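Local coordinates for protein nucleoside-diphosphate-sugar pyrophosphorylase (Vibrio cholerae, PDB 4EVW) that is probably a nucleotidyltransferase that joins a nucleotide to a sugar phosphate, giving an activated nucleoside-diphosphate sugar with release of pyrophosphate, at residues 87-92 with 183-187; 105-111 with 174-180. The protein carries 1 engineered substitution. One frame throughout, in Å; residues are numbered along the deposited sequence.

Contact 1: 87-92 with 183-187; sequences QAETVT and YLEAY
Thr92 sits over one face of the Tyr187 ring, its OG1 3.1 Å above the plane near the ring centre. Its CB makes a CH-pi contact 4.0 Å from the Tyr187 ring centroid and 7° off the normal, while CG2 lies toward the CD2-CE2 side of the same face. With OG1 beside the backbone N (chi1 -65°), the Thr92 hydroxyl also reaches back one turn and donates to Ala88 O at 3.2 Å. The same carbonyl oxygen takes the hydroxyl of Tyr183: OH to Ala88 O is 2.8 Å, in the carbonyl plane and on a lone pair. With the helical bond from Thr92 N, three donors grip Ala88 O in a buried setting. These residues join helix 87-100 to helix 180-191, two helices on one side of the central mixed sheet of what is probably a Rossmann-like nucleotidyltransferase fold, their short segments running at 129° with axes 10.8 Å apart. Tyr183 turns an edge to the first helix, with Thr92 OG1 near its plane, and Val91 CG1 comes obliquely to within 3.5 Å of Tyr183 CZ. One turn on from Tyr183, Tyr187 sets its OH 3.4 Å from Glu89 CB, beside the methylenes of Glu89, whose OE1 is hydrogen-bonded to Arg85 N. Leu184 CD2 meets Thr92 CG2 at 4.1 Å. Leu208, from the adjoining helix 208-214, touches both Ala88 and Tyr183.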
loop_
_atom_site.group_PDB
_atom_site.type_symbol
_atom_site.label_atom_id
_atom_site.label_comp_id
_atom_site.label_asym_id
_atom_site.label_seq_id
_atom_site.Cartn_x
_atom_site.Cartn_y
_atom_site.Cartn_z
ATOM N N GLN A 87 -1.490 -1.461 8.292
ATOM C CA GLN A 87 -1.444 -0.434 7.252
ATOM C C GLN A 87 -2.655 0.480 7.146
ATOM O O GLN A 87 -2.506 1.661 6.835
ATOM C CB GLN A 87 -1.193 -1.065 5.881
ATOM C CG GLN A 87 0.195 -1.646 5.703
ATOM C CD GLN A 87 0.437 -2.109 4.279
ATOM O OE1 GLN A 87 -0.501 -2.236 3.489
ATOM N NE2 GLN A 87 1.696 -2.369 3.946
ATOM N N ALA A 88 -3.853 -0.049 7.382
ATOM C CA ALA A 88 -5.040 0.788 7.278
ATOM C C ALA A 88 -5.011 1.881 8.340
ATOM O O ALA A 88 -5.386 3.021 8.068
ATOM C CB ALA A 88 -6.313 -0.057 7.411
ATOM N N GLU A 89 -4.576 1.544 9.553
ATOM C CA GLU A 89 -4.519 2.561 10.592
ATOM C C GLU A 89 -3.377 3.532 10.286
ATOM O O GLU A 89 -3.506 4.737 10.485
ATOM C CB GLU A 89 -4.315 1.940 11.985
ATOM C CG GLU A 89 -4.276 3.005 13.080
ATOM C CD GLU A 89 -4.227 2.437 14.494
ATOM O OE1 GLU A 89 -3.602 1.377 14.707
ATOM O OE2 GLU A 89 -4.803 3.077 15.397
ATOM N N THR A 90 -2.258 3.002 9.802
ATOM C CA THR A 90 -1.116 3.846 9.464
ATOM C C THR A 90 -1.544 4.915 8.463
ATOM O O THR A 90 -1.245 6.100 8.636
ATOM C CB THR A 90 0.021 3.008 8.864
ATOM O OG1 THR A 90 0.441 2.033 9.831
ATOM C CG2 THR A 90 1.209 3.899 8.488
ATOM N N VAL A 91 -2.252 4.496 7.418
ATOM C CA VAL A 91 -2.727 5.431 6.406
ATOM C C VAL A 91 -3.650 6.487 7.016
ATOM O O VAL A 91 -3.481 7.683 6.770
ATOM C CB VAL A 91 -3.460 4.680 5.279
ATOM C CG1 VAL A 91 -4.208 5.669 4.387
ATOM C CG2 VAL A 91 -2.439 3.876 4.447
ATOM N N THR A 92 -4.618 6.056 7.821
ATOM C CA THR A 92 -5.537 7.010 8.448
ATOM C C THR A 92 -4.797 8.017 9.335
ATOM O O THR A 92 -5.059 9.220 9.271
ATOM C CB THR A 92 -6.613 6.273 9.281
ATOM O OG1 THR A 92 -7.439 5.497 8.402
ATOM C CG2 THR A 92 -7.483 7.270 10.042
ATOM N N TYR A 183 -12.046 6.606 1.483
ATOM C CA TYR A 183 -11.144 5.760 2.252
ATOM C C TYR A 183 -11.408 5.967 3.740
ATOM O O TYR A 183 -11.563 5.009 4.494
ATOM C CB TYR A 183 -9.675 6.112 1.989
ATOM C CG TYR A 183 -8.748 5.333 2.894
ATOM C CD1 TYR A 183 -8.291 4.067 2.527
ATOM C CD2 TYR A 183 -8.399 5.821 4.158
ATOM C CE1 TYR A 183 -7.518 3.299 3.398
ATOM C CE2 TYR A 183 -7.630 5.059 5.036
ATOM C CZ TYR A 183 -7.193 3.800 4.650
ATOM O OH TYR A 183 -6.462 3.024 5.517
ATOM N N LEU A 184 -11.443 7.228 4.167
ATOM C CA LEU A 184 -11.648 7.525 5.581
ATOM C C LEU A 184 -13.006 7.062 6.102
ATOM O O LEU A 184 -13.125 6.614 7.243
ATOM C CB LEU A 184 -11.440 9.021 5.845
ATOM C CG LEU A 184 -9.995 9.496 5.626
ATOM C CD1 LEU A 184 -9.917 11.004 5.801
ATOM C CD2 LEU A 184 -9.053 8.797 6.600
ATOM N N GLU A 185 -14.032 7.155 5.265
ATOM C CA GLU A 185 -15.361 6.707 5.668
ATOM C C GLU A 185 -15.383 5.180 5.797
ATOM O O GLU A 185 -15.969 4.640 6.734
ATOM C CB GLU A 185 -16.399 7.161 4.647
ATOM C CG GLU A 185 -17.821 6.796 5.017
ATOM C CD GLU A 185 -18.293 7.462 6.299
ATOM O OE1 GLU A 185 -17.642 8.423 6.766
ATOM O OE2 GLU A 185 -19.333 7.020 6.836
ATOM N N ALA A 186 -14.740 4.478 4.866
ATOM C CA ALA A 186 -14.695 3.020 4.941
ATOM C C ALA A 186 -13.941 2.603 6.202
ATOM O O ALA A 186 -14.319 1.643 6.882
ATOM C CB ALA A 186 -14.011 2.451 3.715
ATOM N N TYR A 187 -12.869 3.327 6.509
ATOM C CA TYR A 187 -12.073 3.046 7.697
ATOM C C TYR A 187 -12.915 3.217 8.951
ATOM O O TYR A 187 -12.898 2.376 9.846
ATOM C CB TYR A 187 -10.880 3.992 7.793
ATOM C CG TYR A 187 -10.009 3.686 8.988
ATOM C CD1 TYR A 187 -9.048 2.677 8.929
ATOM C CD2 TYR A 187 -10.156 4.391 10.181
ATOM C CE1 TYR A 187 -8.250 2.376 10.033
ATOM C CE2 TYR A 187 -9.368 4.099 11.293
ATOM C CZ TYR A 187 -8.413 3.096 11.209
ATOM O OH TYR A 187 -7.613 2.818 12.294
#

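Contact 2: 105-111 with 174-180; sequences YQGSITV and LYHFNRK
Thr110 OG1 and His176 ND1 form a short hydrogen bond of 2.7 Å across two antiparallel strands, the hydroxyl lying at the edge of the imidazole, near its plane. His176 holds its ring there with CG trans to the backbone N (chi1 -177°). They form a non-hydrogen-bonded pair; the hydrogen-bonded pairs before and after it are Ile109 with Phe177 and Val111 with Tyr175, each joined by two backbone hydrogen bonds. Their side chains share the other face of the sheet, where Ile109 CG1 packs 4.0 Å from Phe177 CB. Strand 109-111 runs parallel to 2-5 and antiparallel to 174-177, consistent with the Rossmann-like core of a nucleotidyltransferase. Beyond the strands, Lys180 N, just after the N-cap residue Arg179, bonds to Gly107 O at 2.9 Å. The Lys180 side chain bends at chi3 (73°), and NZ donates to Tyr105 O at 2.8 Å, almost in line with the carbonyl bond. Tyr105 OH donates to Ser108 O, in the carbonyl plane, and is also hydrogen-bonded to Met1 N. Gly107 O thus satisfies a first-turn N-H that has no acceptor in its own helix, and both ends of Lys180 tie the start of helix 180-191 to residues 105-107.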
loop_
_atom_site.group_PDB
_atom_site.type_symbol
_atom_site.label_atom_id
_atom_site.label_comp_id
_atom_site.label_asym_id
_atom_site.label_seq_id
_atom_site.Cartn_x
_atom_site.Cartn_y
_atom_site.Cartn_z
ATOM N N TYR A 105 -5.925 18.267 1.407
ATOM C CA TYR A 105 -5.984 17.460 0.194
ATOM C C TYR A 105 -7.266 16.631 0.159
ATOM O O TYR A 105 -7.587 15.936 1.122
ATOM C CB TYR A 105 -4.763 16.542 0.143
ATOM C CG TYR A 105 -4.748 15.646 -1.058
ATOM C CD1 TYR A 105 -4.415 16.143 -2.320
ATOM C CD2 TYR A 105 -5.102 14.302 -0.946
ATOM C CE1 TYR A 105 -4.437 15.328 -3.437
ATOM C CE2 TYR A 105 -5.129 13.472 -2.061
ATOM C CZ TYR A 105 -4.794 13.993 -3.303
ATOM O OH TYR A 105 -4.811 13.183 -4.411
ATOM N N GLN A 106 -7.992 16.690 -0.954
ATOM C CA GLN A 106 -9.249 15.950 -1.061
ATOM C C GLN A 106 -9.295 15.017 -2.266
ATOM O O GLN A 106 -10.358 14.509 -2.624
ATOM C CB GLN A 106 -10.420 16.933 -1.156
ATOM C CG GLN A 106 -10.533 17.905 0.014
ATOM C CD GLN A 106 -10.812 17.207 1.330
ATOM O OE1 GLN A 106 -11.404 16.127 1.358
ATOM N NE2 GLN A 106 -10.404 17.829 2.432
ATOM N N GLY A 107 -8.146 14.782 -2.880
ATOM C CA GLY A 107 -8.114 13.942 -4.062
ATOM C C GLY A 107 -7.989 12.453 -3.821
ATOM O O GLY A 107 -8.278 11.948 -2.735
ATOM N N SER A 108 -7.548 11.749 -4.853
ATOM C CA SER A 108 -7.398 10.309 -4.785
ATOM C C SER A 108 -6.183 9.910 -3.964
ATOM O O SER A 108 -5.275 10.713 -3.740
ATOM C CB SER A 108 -7.227 9.743 -6.195
ATOM O OG SER A 108 -5.978 10.141 -6.735
ATOM N N ILE A 109 -6.189 8.678 -3.477
ATOM C CA ILE A 109 -5.021 8.174 -2.786
ATOM C C ILE A 109 -4.746 6.779 -3.308
ATOM O O ILE A 109 -5.655 5.970 -3.512
ATOM C CB ILE A 109 -5.139 8.148 -1.247
ATOM C CG1 ILE A 109 -6.333 7.319 -0.804
ATOM C CG2 ILE A 109 -5.206 9.575 -0.701
ATOM C CD1 ILE A 109 -6.314 7.079 0.691
ATOM N N THR A 110 -3.472 6.530 -3.554
ATOM C CA THR A 110 -3.009 5.254 -4.064
ATOM C C THR A 110 -2.073 4.710 -3.009
ATOM O O THR A 110 -0.950 5.187 -2.862
ATOM C CB THR A 110 -2.259 5.465 -5.381
ATOM O OG1 THR A 110 -3.154 6.046 -6.335
ATOM C CG2 THR A 110 -1.733 4.150 -5.920
ATOM N N VAL A 111 -2.544 3.726 -2.254
ATOM C CA VAL A 111 -1.729 3.145 -1.193
ATOM C C VAL A 111 -0.855 2.045 -1.755
ATOM O O VAL A 111 -1.318 1.188 -2.498
ATOM C CB VAL A 111 -2.608 2.567 -0.070
ATOM C CG1 VAL A 111 -1.730 2.046 1.068
ATOM C CG2 VAL A 111 -3.568 3.633 0.423
ATOM N N LEU A 174 -1.223 -2.760 -4.026
ATOM C CA LEU A 174 -1.542 -1.420 -4.506
ATOM C C LEU A 174 -3.057 -1.282 -4.432
ATOM O O LEU A 174 -3.792 -2.014 -5.096
ATOM C CB LEU A 174 -1.051 -1.211 -5.942
ATOM C CG LEU A 174 -1.217 0.241 -6.402
ATOM C CD1 LEU A 174 -0.009 0.672 -7.219
ATOM C CD2 LEU A 174 -2.512 0.387 -7.186
ATOM N N TYR A 175 -3.511 -0.351 -3.597
ATOM C CA TYR A 175 -4.929 -0.103 -3.381
ATOM C C TYR A 175 -5.244 1.342 -3.720
ATOM O O TYR A 175 -4.768 2.260 -3.051
ATOM C CB TYR A 175 -5.289 -0.349 -1.917
ATOM C CG TYR A 175 -4.880 -1.706 -1.415
ATOM C CD1 TYR A 175 -3.757 -1.866 -0.601
ATOM C CD2 TYR A 175 -5.617 -2.837 -1.753
ATOM C CE1 TYR A 175 -3.382 -3.124 -0.134
ATOM C CE2 TYR A 175 -5.253 -4.095 -1.297
ATOM C CZ TYR A 175 -4.139 -4.233 -0.488
ATOM O OH TYR A 175 -3.788 -5.479 -0.030
ATOM N N HIS A 176 -6.062 1.543 -4.742
ATOM C CA HIS A 176 -6.410 2.884 -5.169
ATOM C C HIS A 176 -7.827 3.271 -4.763
ATOM O O HIS A 176 -8.747 2.452 -4.828
ATOM C CB HIS A 176 -6.270 2.988 -6.694
ATOM C CG HIS A 176 -6.550 4.358 -7.232
ATOM N ND1 HIS A 176 -5.639 5.390 -7.153
ATOM C CD2 HIS A 176 -7.640 4.863 -7.852
ATOM C CE1 HIS A 176 -6.158 6.474 -7.706
ATOM N NE2 HIS A 176 -7.372 6.182 -8.138
ATOM N N PHE A 177 -7.979 4.520 -4.324
ATOM C CA PHE A 177 -9.276 5.081 -3.947
ATOM C C PHE A 177 -9.391 6.419 -4.668
ATOM O O PHE A 177 -8.499 7.264 -4.560
ATOM C CB PHE A 177 -9.368 5.315 -2.436
ATOM C CG PHE A 177 -9.187 4.068 -1.620
ATOM C CD1 PHE A 177 -7.919 3.557 -1.387
ATOM C CD2 PHE A 177 -10.288 3.400 -1.097
ATOM C CE1 PHE A 177 -7.744 2.391 -0.641
ATOM C CE2 PHE A 177 -10.127 2.233 -0.348
ATOM C CZ PHE A 177 -8.851 1.728 -0.120
ATOM N N ASN A 178 -10.484 6.617 -5.399
ATOM C CA ASN A 178 -10.672 7.863 -6.140
ATOM C C ASN A 178 -10.811 9.088 -5.232
ATOM O O ASN A 178 -10.441 10.195 -5.623
ATOM C CB ASN A 178 -11.897 7.754 -7.055
ATOM C CG ASN A 178 -11.998 8.913 -8.025
ATOM O OD1 ASN A 178 -11.030 9.241 -8.714
ATOM N ND2 ASN A 178 -13.168 9.537 -8.088
ATOM N N ARG A 179 -11.339 8.891 -4.026
ATOM C CA ARG A 179 -11.512 9.992 -3.074
ATOM C C ARG A 179 -10.997 9.645 -1.684
ATOM O O ARG A 179 -11.354 8.610 -1.124
ATOM C CB ARG A 179 -12.989 10.389 -2.967
ATOM C CG ARG A 179 -13.568 10.975 -4.247
ATOM C CD ARG A 179 -14.980 11.511 -4.033
ATOM N NE ARG A 179 -15.409 12.343 -5.153
ATOM C CZ ARG A 179 -15.584 13.660 -5.089
ATOM N NH1 ARG A 179 -15.374 14.307 -3.949
ATOM N NH2 ARG A 179 -15.960 14.334 -6.168
ATOM N N LYS A 180 -10.163 10.520 -1.130
ATOM C CA LYS A 180 -9.610 10.314 0.204
ATOM C C LYS A 180 -10.760 10.128 1.187
ATOM O O LYS A 180 -10.692 9.286 2.082
ATOM C CB LYS A 180 -8.773 11.526 0.636
ATOM C CG LYS A 180 -8.173 11.396 2.034
ATOM C CD LYS A 180 -7.652 12.726 2.582
ATOM C CE LYS A 180 -8.791 13.663 2.972
ATOM N NZ LYS A 180 -8.278 14.903 3.624
#

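How the contacts relate
From the N terminus, helix 87-100 comes first and supplies one side of contact 1; the chain then passes through the loop at 105-108, where contact 2 begins, into strand 109-111. A long excursion, without helix but rich in strands, returns as strand 174-177 to close contact 2, and helix 180-191 follows at once to close contact 1. The 62-residue loop of contact 2 therefore lies wholly within the 90-residue loop of contact 1. One ties neighbouring strands at the middle of the sheet, the other the helices that flank them. They also touch: Tyr183 packs edge-to-face with Phe177 and against Ile109, and Val91 meets Val111, so helices and sheet share one apolar layer.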